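Side-chain contacts in putative nucleotide sugar epimerase/ dehydratase (Bordetella bronchiseptica, PDB 2Q1S), which binds NADH in a Rossmann fold and is probably a nucleotide-sugar epimerase or dehydratase of lipopolysaccharide O-antigen biosynthesis: residues N126-T129 / T130-Y134; E135-K138 / H139-R142; H175-S179 / P180-S184; P328-A331 / R332-G336. All coordinates share one frame; numbering follows the deposited sequence. Where two conformers were deposited one is given.

Interaction 1: residues N126-T129 / T130-Y134; sequences NTLT and TLKLY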
loop_
_atom_site.group_PDB
_atom_site.type_symbol
_atom_site.label_atom_id
_atom_site.label_comp_id
_atom_site.label_asym_id
_atom_site.label_seq_id
_atom_site.Cartn_x
_atom_site.Cartn_y
_atom_site.Cartn_z
ATOM N N ASN A 126 10.024 -3.984 0.483
ATOM C CA ASN A 126 9.539 -2.942 1.382
ATOM C C ASN A 126 8.017 -3.013 1.653
ATOM O O ASN A 126 7.562 -2.581 2.698
ATOM C CB ASN A 126 9.976 -1.566 0.856
ATOM C CG ASN A 126 10.270 -0.555 1.947
ATOM O OD1 ASN A 126 10.178 -0.821 3.154
ATOM N ND2 ASN A 126 10.685 0.625 1.506
ATOM N N THR A 127 7.239 -3.486 0.654
ATOM C CA THR A 127 5.801 -3.608 0.854
ATOM C C THR A 127 5.448 -5.082 1.013
ATOM O O THR A 127 4.785 -5.467 2.003
ATOM C CB THR A 127 4.999 -3.002 -0.326
ATOM O OG1 THR A 127 5.143 -1.561 -0.310
ATOM C CG2 THR A 127 3.483 -3.285 -0.216
ATOM N N LEU A 128 5.877 -5.886 0.057
ATOM C CA LEU A 128 5.465 -7.293 0.063
ATOM C C LEU A 128 6.068 -8.051 1.240
ATOM O O LEU A 128 5.477 -9.012 1.726
ATOM C CB LEU A 128 5.813 -7.928 -1.286
ATOM C CG LEU A 128 5.395 -9.366 -1.491
ATOM C CD1 LEU A 128 3.850 -9.488 -1.611
ATOM C CD2 LEU A 128 6.090 -9.922 -2.714
ATOM N N THR A 129 7.224 -7.574 1.683
ATOM C CA THR A 129 7.891 -8.169 2.866
ATOM C C THR A 129 6.903 -8.192 4.051
ATOM O O THR A 129 6.685 -9.244 4.679
ATOM C CB THR A 129 9.078 -7.266 3.249
ATOM O OG1 THR A 129 8.653 -5.889 3.162
ATOM C CG2 THR A 129 10.253 -7.516 2.357
ATOM N N THR A 130 6.304 -7.052 4.376
ATOM C CA THR A 130 5.401 -6.957 5.510
ATOM C C THR A 130 4.172 -7.844 5.351
ATOM O O THR A 130 3.764 -8.564 6.284
ATOM C CB THR A 130 4.990 -5.502 5.731
ATOM O OG1 THR A 130 6.189 -4.713 5.809
ATOM C CG2 THR A 130 4.180 -5.357 7.024
ATOM N N LEU A 131 3.552 -7.783 4.169
ATOM C CA LEU A 131 2.327 -8.550 3.935
ATOM C C LEU A 131 2.603 -10.066 4.075
ATOM O O LEU A 131 1.826 -10.762 4.754
ATOM C CB LEU A 131 1.804 -8.218 2.512
ATOM C CG LEU A 131 0.500 -8.973 2.240
ATOM C CD1 LEU A 131 -0.594 -8.608 3.237
ATOM C CD2 LEU A 131 0.076 -8.666 0.782
ATOM N N LYS A 132 3.630 -10.572 3.404
ATOM C CA LYS A 132 3.892 -12.015 3.427
ATOM C C LYS A 132 4.302 -12.473 4.832
ATOM O O LYS A 132 3.916 -13.556 5.267
ATOM C CB LYS A 132 4.903 -12.423 2.382
ATOM C CG LYS A 132 4.359 -12.142 0.962
ATOM C CD LYS A 132 5.247 -12.726 -0.123
ATOM C CE LYS A 132 5.140 -14.247 -0.292
ATOM N NZ LYS A 132 5.954 -14.766 -1.423
ATOM N N LEU A 133 5.060 -11.633 5.525
ATOM C CA LEU A 133 5.442 -11.977 6.896
ATOM C C LEU A 133 4.207 -12.093 7.754
ATOM O O LEU A 133 3.994 -13.102 8.473
ATOM C CB LEU A 133 6.416 -10.912 7.428
ATOM C CG LEU A 133 6.802 -11.163 8.910
ATOM C CD1 LEU A 133 7.579 -12.460 9.152
ATOM C CD2 LEU A 133 7.565 -9.965 9.426
ATOM N N TYR A 134 3.363 -11.060 7.755
ATOM C CA TYR A 134 2.182 -11.027 8.600
ATOM C C TYR A 134 1.232 -12.176 8.265
ATOM O O TYR A 134 0.618 -12.792 9.151
ATOM C CB TYR A 134 1.483 -9.690 8.445
ATOM C CG TYR A 134 2.175 -8.532 9.150
ATOM C CD1 TYR A 134 3.430 -8.703 9.795
ATOM C CD2 TYR A 134 1.589 -7.267 9.170
ATOM C CE1 TYR A 134 4.024 -7.644 10.466
ATOM C CE2 TYR A 134 2.176 -6.192 9.807
ATOM C CZ TYR A 134 3.413 -6.372 10.448
ATOM O OH TYR A 134 3.998 -5.302 11.102
HETATM O O HOH W 1 5.892 -2.243 4.711
#

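Interaction 2: residues E135-K138 / H139-R142; sequences ERLK and HFKR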
loop_
_atom_site.group_PDB
_atom_site.type_symbol
_atom_site.label_atom_id
_atom_site.label_comp_id
_atom_site.label_asym_id
_atom_site.label_seq_id
_atom_site.Cartn_x
_atom_site.Cartn_y
_atom_site.Cartn_z
ATOM N N GLU A 135 1.112 -12.483 6.972
ATOM C CA GLU A 135 0.240 -13.577 6.540
ATOM C C GLU A 135 0.691 -14.923 7.124
ATOM O O GLU A 135 -0.136 -15.757 7.503
ATOM C CB GLU A 135 0.191 -13.625 5.008
ATOM C CG GLU A 135 -0.759 -14.657 4.420
ATOM C CD GLU A 135 -2.244 -14.452 4.743
ATOM O OE1 GLU A 135 -2.702 -13.432 5.333
ATOM O OE2 GLU A 135 -2.979 -15.419 4.437
ATOM N N ARG A 136 1.998 -15.115 7.191
ATOM C CA ARG A 136 2.561 -16.314 7.821
ATOM C C ARG A 136 2.387 -16.333 9.344
ATOM O O ARG A 136 2.097 -17.418 9.908
ATOM C CB ARG A 136 4.019 -16.518 7.453
ATOM C CG ARG A 136 4.615 -17.843 8.013
ATOM C CD ARG A 136 3.821 -19.074 7.585
ATOM N NE ARG A 136 4.379 -20.294 8.198
ATOM C CZ ARG A 136 3.635 -21.281 8.690
ATOM N NH1 ARG A 136 2.312 -21.227 8.606
ATOM N NH2 ARG A 136 4.215 -22.347 9.236
ATOM N N LEU A 137 2.585 -15.178 9.987
ATOM C CA LEU A 137 2.533 -15.082 11.456
ATOM C C LEU A 137 1.115 -15.114 12.008
ATOM O O LEU A 137 0.942 -15.303 13.217
ATOM C CB LEU A 137 3.247 -13.839 11.967
ATOM C CG LEU A 137 4.730 -13.623 11.685
ATOM C CD1 LEU A 137 5.111 -12.276 12.224
ATOM C CD2 LEU A 137 5.591 -14.756 12.305
ATOM N N LYS A 138 0.084 -14.976 11.160
ATOM C CA LYS A 138 -1.229 -14.555 11.674
ATOM C C LYS A 138 -1.914 -15.528 12.595
ATOM O O LYS A 138 -2.786 -15.090 13.336
ATOM C CB LYS A 138 -2.219 -14.162 10.572
ATOM C CG LYS A 138 -2.781 -15.280 9.708
ATOM C CD LYS A 138 -3.535 -14.590 8.559
ATOM C CE LYS A 138 -4.377 -15.434 7.638
ATOM N NZ LYS A 138 -4.941 -14.528 6.509
ATOM N N HIS A 139 -1.566 -16.813 12.496
ATOM C CA HIS A 139 -2.184 -17.829 13.350
ATOM C C HIS A 139 -1.203 -18.363 14.399
ATOM O O HIS A 139 -1.548 -19.273 15.159
ATOM C CB HIS A 139 -2.829 -18.984 12.545
ATOM C CG HIS A 139 -3.957 -18.546 11.657
ATOM N ND1 HIS A 139 -4.967 -17.713 12.095
ATOM C CD2 HIS A 139 -4.223 -18.813 10.358
ATOM C CE1 HIS A 139 -5.810 -17.491 11.102
ATOM N NE2 HIS A 139 -5.374 -18.132 10.031
ATOM N N PHE A 140 0.001 -17.788 14.465
ATOM C CA PHE A 140 0.961 -18.178 15.520
ATOM C C PHE A 140 0.483 -17.732 16.912
ATOM O O PHE A 140 -0.032 -16.613 17.105
ATOM C CB PHE A 140 2.336 -17.565 15.265
ATOM C CG PHE A 140 3.143 -18.247 14.178
ATOM C CD1 PHE A 140 2.555 -19.169 13.318
ATOM C CD2 PHE A 140 4.497 -17.911 13.996
ATOM C CE1 PHE A 140 3.325 -19.785 12.316
ATOM C CE2 PHE A 140 5.249 -18.493 13.029
ATOM C CZ PHE A 140 4.673 -19.431 12.179
ATOM N N LYS A 141 0.704 -18.603 17.880
ATOM C CA LYS A 141 0.119 -18.459 19.202
ATOM C C LYS A 141 1.145 -18.109 20.289
ATOM O O LYS A 141 0.778 -17.565 21.327
ATOM C CB LYS A 141 -0.625 -19.758 19.595
ATOM C CG LYS A 141 -1.897 -20.062 18.756
ATOM C CD LYS A 141 -2.941 -18.980 19.043
ATOM C CE LYS A 141 -4.313 -19.269 18.465
ATOM N NZ LYS A 141 -4.343 -19.061 17.016
ATOM N N ARG A 142 2.414 -18.399 20.027
ATOM C CA ARG A 142 3.480 -18.104 20.995
ATOM C C ARG A 142 3.871 -16.620 20.924
ATOM O O ARG A 142 4.477 -16.108 21.850
ATOM C CB ARG A 142 4.704 -18.977 20.710
ATOM C CG ARG A 142 5.770 -18.849 21.782
ATOM C CD ARG A 142 6.845 -19.921 21.692
ATOM N NE ARG A 142 8.025 -19.523 22.465
ATOM C CZ ARG A 142 9.148 -20.216 22.573
ATOM N NH1 ARG A 142 9.242 -21.446 22.078
ATOM N NH2 ARG A 142 10.164 -19.698 23.245
HETATM O O HOH W 2 -0.197 -18.645 10.774
HETATM O O HOH W 3 -5.328 -15.713 14.512
#

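Interaction 3: residues H175-S179 / P180-S184; sequences HNNDS and PYSMS. With NAI (1,4-dihydronicotinamide adenine dinucleotide), chain B.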
loop_
_atom_site.group_PDB
_atom_site.type_symbol
_atom_site.label_atom_id
_atom_site.label_comp_id
_atom_site.label_asym_id
_atom_site.label_seq_id
_atom_site.Cartn_x
_atom_site.Cartn_y
_atom_site.Cartn_z
ATOM N N HIS A 175 -0.905 12.853 -0.268
ATOM C CA HIS A 175 0.103 13.767 -0.785
ATOM C C HIS A 175 1.353 13.843 0.076
ATOM O O HIS A 175 1.367 13.405 1.239
ATOM C CB HIS A 175 -0.508 15.156 -0.959
ATOM C CG HIS A 175 -1.697 15.153 -1.864
ATOM N ND1 HIS A 175 -1.581 15.205 -3.238
ATOM C CD2 HIS A 175 -3.018 15.023 -1.600
ATOM C CE1 HIS A 175 -2.785 15.142 -3.783
ATOM N NE2 HIS A 175 -3.676 15.037 -2.810
ATOM N N ASN A 176 2.414 14.365 -0.532
ATOM C CA ASN A 176 3.681 14.568 0.161
ATOM C C ASN A 176 4.335 13.270 0.615
ATOM O O ASN A 176 5.086 13.244 1.593
ATOM C CB ASN A 176 3.520 15.547 1.338
ATOM C CG ASN A 176 2.961 16.888 0.899
ATOM O OD1 ASN A 176 3.286 17.387 -0.186
ATOM N ND2 ASN A 176 2.118 17.481 1.740
ATOM N N ASN A 177 4.048 12.198 -0.115
ATOM C CA ASN A 177 4.826 10.983 0.001
ATOM C C ASN A 177 5.793 11.027 -1.162
ATOM O O ASN A 177 5.437 10.816 -2.329
ATOM C CB ASN A 177 3.932 9.760 -0.020
ATOM C CG ASN A 177 2.797 9.889 0.964
ATOM O OD1 ASN A 177 3.016 10.111 2.167
ATOM N ND2 ASN A 177 1.578 9.828 0.454
ATOM N N ASP A 178 7.028 11.371 -0.819
ATOM C CA ASP A 178 7.993 11.773 -1.809
ATOM C C ASP A 178 8.580 10.607 -2.614
ATOM O O ASP A 178 9.230 10.845 -3.624
ATOM C CB ASP A 178 9.149 12.487 -1.096
ATOM C CG ASP A 178 9.935 11.542 -0.184
ATOM O OD1 ASP A 178 9.304 10.785 0.603
ATOM O OD2 ASP A 178 11.190 11.517 -0.274
ATOM N N SER A 179 8.387 9.370 -2.146
ATOM C CA SER A 179 9.087 8.229 -2.738
ATOM C C SER A 179 8.265 6.984 -2.552
ATOM O O SER A 179 7.440 6.909 -1.647
ATOM C CB SER A 179 10.443 8.029 -2.057
ATOM O OG SER A 179 10.281 7.758 -0.676
ATOM N N PRO A 180 8.547 5.959 -3.382
ATOM C CA PRO A 180 7.951 4.641 -3.105
ATOM C C PRO A 180 8.318 4.105 -1.728
ATOM O O PRO A 180 7.519 3.472 -1.091
ATOM C CB PRO A 180 8.488 3.778 -4.272
ATOM C CG PRO A 180 8.757 4.784 -5.399
ATOM C CD PRO A 180 9.324 5.978 -4.643
ATOM N N TYR A 181 9.552 4.357 -1.278
ATOM C CA TYR A 181 9.924 4.034 0.089
ATOM C C TYR A 181 8.938 4.583 1.089
ATOM O O TYR A 181 8.502 3.869 1.985
ATOM C CB TYR A 181 11.321 4.632 0.373
ATOM C CG TYR A 181 11.808 4.421 1.799
ATOM C CD1 TYR A 181 11.498 5.310 2.809
ATOM C CD2 TYR A 181 12.671 3.356 2.095
ATOM C CE1 TYR A 181 11.961 5.130 4.083
ATOM C CE2 TYR A 181 13.134 3.165 3.389
ATOM C CZ TYR A 181 12.760 4.059 4.357
ATOM O OH TYR A 181 13.257 3.883 5.641
ATOM N N SER A 182 8.619 5.863 0.997
ATOM C CA SER A 182 7.726 6.470 1.992
ATOM C C SER A 182 6.340 5.795 1.975
ATOM O O SER A 182 5.719 5.566 3.022
ATOM C CB SER A 182 7.618 7.988 1.778
ATOM O OG SER A 182 6.946 8.327 0.571
ATOM N N MET A 183 5.879 5.475 0.766
ATOM C CA MET A 183 4.583 4.790 0.634
ATOM C C MET A 183 4.659 3.395 1.237
ATOM O O MET A 183 3.784 2.979 1.961
ATOM C CB MET A 183 4.164 4.738 -0.838
ATOM C CG MET A 183 3.856 6.154 -1.350
ATOM S SD MET A 183 3.087 6.125 -3.015
ATOM C CE MET A 183 4.437 5.475 -4.018
ATOM N N SER A 184 5.710 2.659 0.910
ATOM C CA SER A 184 5.862 1.309 1.503
ATOM C C SER A 184 5.863 1.340 3.025
ATOM O O SER A 184 5.256 0.468 3.679
ATOM C CB SER A 184 7.175 0.716 1.052
ATOM O OG SER A 184 7.085 0.268 -0.294
HETATM P PA NAI B . 19.276 -1.102 6.538
HETATM O O1A NAI B . 19.164 -1.018 5.058
HETATM O O2A NAI B . 20.681 -1.144 7.182
HETATM O O5B NAI B . 18.446 -2.271 7.112
HETATM C C5B NAI B . 17.416 -2.970 6.405
HETATM C C4B NAI B . 17.751 -4.447 6.285
HETATM O O4B NAI B . 16.721 -5.089 5.541
HETATM C C3B NAI B . 19.081 -4.663 5.517
HETATM O O3B NAI B . 19.947 -5.523 6.277
HETATM C C2B NAI B . 18.630 -5.386 4.256
HETATM O O2B NAI B . 19.559 -6.349 3.669
HETATM C C1B NAI B . 17.367 -6.102 4.738
HETATM N N9A NAI B . 16.469 -6.535 3.682
HETATM C C8A NAI B . 16.157 -5.863 2.532
HETATM N N7A NAI B . 15.262 -6.572 1.842
HETATM C C5A NAI B . 14.956 -7.712 2.525
HETATM C C6A NAI B . 14.092 -8.886 2.346
HETATM N N6A NAI B . 13.306 -9.057 1.276
HETATM N N1A NAI B . 14.070 -9.862 3.307
HETATM C C2A NAI B . 14.867 -9.711 4.400
HETATM N N3A NAI B . 15.684 -8.678 4.664
HETATM C C4A NAI B . 15.770 -7.636 3.764
HETATM O O3 NAI B . 18.528 0.217 7.045
HETATM P PN NAI B . 18.158 0.677 8.561
HETATM O O1N NAI B . 18.389 2.098 8.695
HETATM O O2N NAI B . 18.763 -0.360 9.472
HETATM O O5D NAI B . 16.547 0.379 8.576
HETATM C C5D NAI B . 15.947 -0.535 9.510
HETATM C C4D NAI B . 14.452 -0.212 9.560
HETATM O O4D NAI B . 14.284 1.072 10.112
HETATM C C3D NAI B . 13.822 -0.102 8.171
HETATM O O3D NAI B . 12.531 -0.723 8.240
HETATM C C2D NAI B . 13.731 1.372 7.923
HETATM O O2D NAI B . 12.659 1.690 6.995
HETATM C C1D NAI B . 13.437 1.907 9.296
HETATM N N1N NAI B . 13.799 3.289 9.478
HETATM C C2N NAI B . 15.105 3.704 9.581
HETATM C C3N NAI B . 15.418 5.045 9.784
HETATM C C7N NAI B . 16.862 5.527 9.884
HETATM O O7N NAI B . 17.061 6.713 10.083
HETATM N N7N NAI B . 17.836 4.589 9.777
HETATM C C4N NAI B . 14.379 6.001 9.947
HETATM C C5N NAI B . 13.037 5.529 9.873
HETATM C C6N NAI B . 12.787 4.172 9.674
#

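Interaction 4: residues P328-A331 / R332-G336; sequences PEKA and RRELG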
loop_
_atom_site.group_PDB
_atom_site.type_symbol
_atom_site.label_atom_id
_atom_site.label_comp_id
_atom_site.label_asym_id
_atom_site.label_seq_id
_atom_site.Cartn_x
_atom_site.Cartn_y
_atom_site.Cartn_z
ATOM N N PRO A 328 8.135 12.433 21.851
ATOM C CA PRO A 328 8.522 11.236 22.581
ATOM C C PRO A 328 7.653 10.951 23.821
ATOM O O PRO A 328 7.958 10.034 24.576
ATOM C CB PRO A 328 9.957 11.564 23.018
ATOM C CG PRO A 328 9.950 13.035 23.226
ATOM C CD PRO A 328 8.957 13.601 22.240
ATOM N N GLU A 329 6.596 11.734 24.050
ATOM C CA GLU A 329 5.865 11.640 25.326
ATOM C C GLU A 329 5.098 10.322 25.547
ATOM O O GLU A 329 5.040 9.780 26.656
ATOM C CB GLU A 329 4.955 12.846 25.507
ATOM C CG GLU A 329 5.762 14.113 25.690
ATOM C CD GLU A 329 6.927 13.918 26.684
ATOM O OE1 GLU A 329 6.660 13.398 27.807
ATOM O OE2 GLU A 329 8.096 14.276 26.327
ATOM N N LYS A 330 4.489 9.781 24.500
ATOM C CA LYS A 330 3.734 8.554 24.699
ATOM C C LYS A 330 4.623 7.378 25.179
ATOM O O LYS A 330 4.374 6.794 26.320
ATOM C CB LYS A 330 2.958 8.197 23.432
ATOM C CG LYS A 330 2.109 6.947 23.611
ATOM C CD LYS A 330 1.295 6.760 22.296
ATOM C CE LYS A 330 0.597 5.403 22.280
ATOM N NZ LYS A 330 -0.152 5.318 20.968
ATOM N N ALA A 331 5.710 7.089 24.391
ATOM C CA ALA A 331 6.729 6.137 24.869
ATOM C C ALA A 331 7.279 6.433 26.286
ATOM O O ALA A 331 7.542 5.516 27.052
ATOM C CB ALA A 331 7.867 6.101 23.873
ATOM N N ARG A 332 7.461 7.716 26.655
ATOM C CA ARG A 332 7.978 7.962 27.990
ATOM C C ARG A 332 6.958 7.461 29.017
ATOM O O ARG A 332 7.374 6.866 30.072
ATOM C CB ARG A 332 8.254 9.461 28.157
ATOM C CG ARG A 332 8.790 9.908 29.520
ATOM C CD ARG A 332 9.092 11.407 29.480
ATOM N NE ARG A 332 10.498 11.586 29.071
ATOM C CZ ARG A 332 10.935 12.264 27.996
ATOM N NH1 ARG A 332 10.082 12.883 27.191
ATOM N NH2 ARG A 332 12.255 12.347 27.749
ATOM N N ARG A 333 5.659 7.811 28.779
ATOM C CA ARG A 333 4.600 7.625 29.776
ATOM C C ARG A 333 4.199 6.154 29.872
ATOM O O ARG A 333 4.066 5.601 30.972
ATOM C CB ARG A 333 3.393 8.499 29.412
ATOM C CG ARG A 333 2.182 8.345 30.337
ATOM C CD ARG A 333 0.989 9.170 29.861
ATOM N NE ARG A 333 0.586 8.791 28.508
ATOM C CZ ARG A 333 0.745 9.550 27.419
ATOM N NH1 ARG A 333 1.281 10.771 27.503
ATOM N NH2 ARG A 333 0.341 9.087 26.242
ATOM N N GLU A 334 4.011 5.526 28.714
ATOM C CA GLU A 334 3.519 4.160 28.659
ATOM C C GLU A 334 4.605 3.104 28.770
ATOM O O GLU A 334 4.357 2.012 29.271
ATOM C CB GLU A 334 2.771 3.933 27.352
ATOM C CG GLU A 334 1.420 4.573 27.307
ATOM C CD GLU A 334 0.603 4.101 26.128
ATOM O OE1 GLU A 334 0.899 3.005 25.578
ATOM O OE2 GLU A 334 -0.347 4.831 25.772
ATOM N N LEU A 335 5.800 3.411 28.276
ATOM C CA LEU A 335 6.848 2.410 28.189
ATOM C C LEU A 335 8.010 2.703 29.118
ATOM O O LEU A 335 8.911 1.874 29.265
ATOM C CB LEU A 335 7.376 2.319 26.742
ATOM C CG LEU A 335 6.326 2.198 25.633
ATOM C CD1 LEU A 335 7.017 2.136 24.286
ATOM C CD2 LEU A 335 5.451 0.962 25.813
ATOM N N GLY A 336 7.997 3.889 29.724
ATOM C CA GLY A 336 9.138 4.350 30.517
ATOM C C GLY A 336 10.397 4.541 29.686
ATOM O O GLY A 336 11.508 4.513 30.224
#

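Interaction 1: residues N126-T129 / T130-Y134
Leu-128 and Lys-132 meet because their first torsions send them toward each other along the helix: Leu-128 CG stands anti to the backbone N (chi1 -177°), while Lys-132 CG lies beside its own N (chi1 -64°). The two residues are one turn apart at the start of helix 128-137, an i to i+4 pair in one of the helices that flank the Rossmann-type sheet of this NAD(P)-dependent epimerase/dehydratase. The isobutyl group crosses the lysine methylenes at a slant, with Leu-128 CG 3.6 Å from Lys-132 CD and Leu-128 CD1 3.7 Å from Lys-132 CG. A bend at chi3 of the lysine carries NZ onward to the carboxylate of Asp-90 and the carbonyl of Thr-88. His-123 of the second subunit packs on Leu-128, so this outer face belongs to the dimer contact.

Beneath these side chains the backbone bond from Lys-132 N to Leu-128 O measures 2.9 Å and is almost straight. The turn before it is looser: Thr-127 O is approached by Thr-130 N and Leu-131 N, both in weak bonds. On the inner face Thr-129 touches NADH, and the Thr-130 hydroxyl is bonded to His-105 NE2. Thr-130 CG2 rests over one face of the Tyr-134 ring, 3.5 Å above its plane and toward the rim. A water links Asn-126, two residues ahead of the helix, to its first turn, lying 2.6 Å from Asn-126 O and 2.7 Å from Thr-130 OG1.

Interaction 2: residues E135-K138 / H139-R142
Phe-140 turns its ring back against the last turn of the helix and meets Arg-136 and Leu-137. Its CE1 sits over the centre of the Arg-136 guanidinium, 3.9 Å from Arg-136 CZ, with the two planes 77° apart: the ring presents an edge atom to the flat cation and the groups are far from stacked. One face of the same ring lies against backbone, with Arg-136 O 3.6 Å from Phe-140 CE1, and Leu-137 CD2 comes within 3.7 Å of Phe-140 CD2. Alongside, Lys-138 and His-139 run in the same direction, and Lys-138 CG makes a CH-pi contact 3.8 Å from the centroid of the imidazole, only 5° off its normal.

A type I beta turn from Leu-137 to Phe-140 sets up these contacts where helix 128-137 gives way to the loop leading into strand 145-151. It is closed by Phe-140 N donating to Leu-137 O at 2.9 Å, from above the carbonyl plane. Water joins the turn as well, one molecule accepting from His-139 N while donating to Arg-136 O.

Further out, the polar ends fix the long side chains. Lys-138 has CG in the cramped position between N and the carbonyl carbon (chi1 71°) and is extended beyond it, which brings NZ to Glu-135 OE1 at 2.8 Å in a salt bridge; Tyr-195 OH is a second partner of that oxygen. Arg-136 is anchored by NH2 on the carbonyl of Leu-96, and Pro-119 of the second subunit packs against both Glu-135 and Lys-138.

Interaction 3: residues H175-S179 / P180-S184
The ring of Tyr-181 has Ser-179 OG and the ribose O2D of NADH in oblique positions about it. Ser-179 OG lies near the root of the side chain, 3.5 Å from Tyr-181 CB, whereas the phenol OH at the far end is hydrogen-bonded to O2D of NADH at 2.6 Å. With CG anti to N (chi1 177°), the tyrosine is directed away from the loop and into the cofactor pocket.

Ser-179 is the N-cap of helix 180-199. Its OG accepts from Ser-182 N at 3.0 Å and is also bonded to Asn-112 OD1. Tyr-181 and Lys-185, which binds the cofactor too, stand four residues apart on this helix, the YxxxK arrangement of short-chain dehydrogenases/reductases. In one of its two conformers Ser-182 OG donates to Ser-179 O at 2.7 Å, in the carbonyl plane and on a lone pair. In that conformer Ser-179 O has two donors, the other being Met-183 N at 3.2 Å.

Ahead of the cap, Asn-177 CB packs 3.8 Å from Met-183 CG, and its amide ND2 is bound to the carbonyl of Ser-173. Tyr-194 of the second subunit packs on Pro-180 and Met-183.

Interaction 4: residues P328-A331 / R332-G336
Glu-329 and Arg-332 form a salt bridge along one side of this short helix, with OE2 of the glutamate 2.6 Å from NH1 of the arginine. The carboxylate approaches at the edge of the guanidinium, near its plane, and the two flat groups are only 17° apart. The glutamate bends at chi2 (-45°), and this curl brings its acid back beside the arginine chain.

Helix 329-335 satisfies its backbone in the i to i+4 pattern. Arg-332 N donates to Pro-328 O, Arg-333 N to Glu-329 O, and Glu-334 N reaches Lys-330 O at 2.7 Å, nearly along the C=O axis. Toward the C-terminal end Leu-335 N meets Ala-331 O at 3.0 Å from above the carbonyl plane, just before Gly-336 leaves helical geometry with a positive phi. Leu-335 CD1 packs 4.1 Å from Ala-331 CB.

The other charged ends are answered outside the helix. Lys-330 NZ is bonded to the carbonyl of Val-282, and the lysine makes a cation-pi contact with Tyr-283, whose hydroxyl also bonds Glu-334 OE1. Arg-333 NH2 is paired with Glu-167. Lys-330 and Glu-334 therefore touch mainly through Lys-330 CE, 3.7 Å from Glu-334 OE2; Lys-330 NZ and Glu-334 OE2 stay 4.8 Å apart, so any attraction acts without direct contact. Charged ends thus tie one side of the helix to Val-282, Tyr-283 and Glu-167, while Glu-329 and Arg-332 probably offset each other's charge.

In the fold
From the N terminus the four contacts follow in series; none nests within or crosses another. Interaction 1 opens helix 128-137, and interaction 2 lies where the helix gives way to the loop before strand 145-151. Interaction 3 ends the loop after strand 171-173 and starts helix 180-199. It touches interaction 1 directly, through a probable hydrogen bond between Thr-127 and Ser-184 and through Asn-126 packing on Tyr-181, so the starts of the two helices meet beside the cofactor. All three also touch the second subunit. Interaction 4 stands apart on helix 329-335, its nearest atoms about 15 Å from interaction 1, and joins that helix to helix 263-276 and strand 281-284.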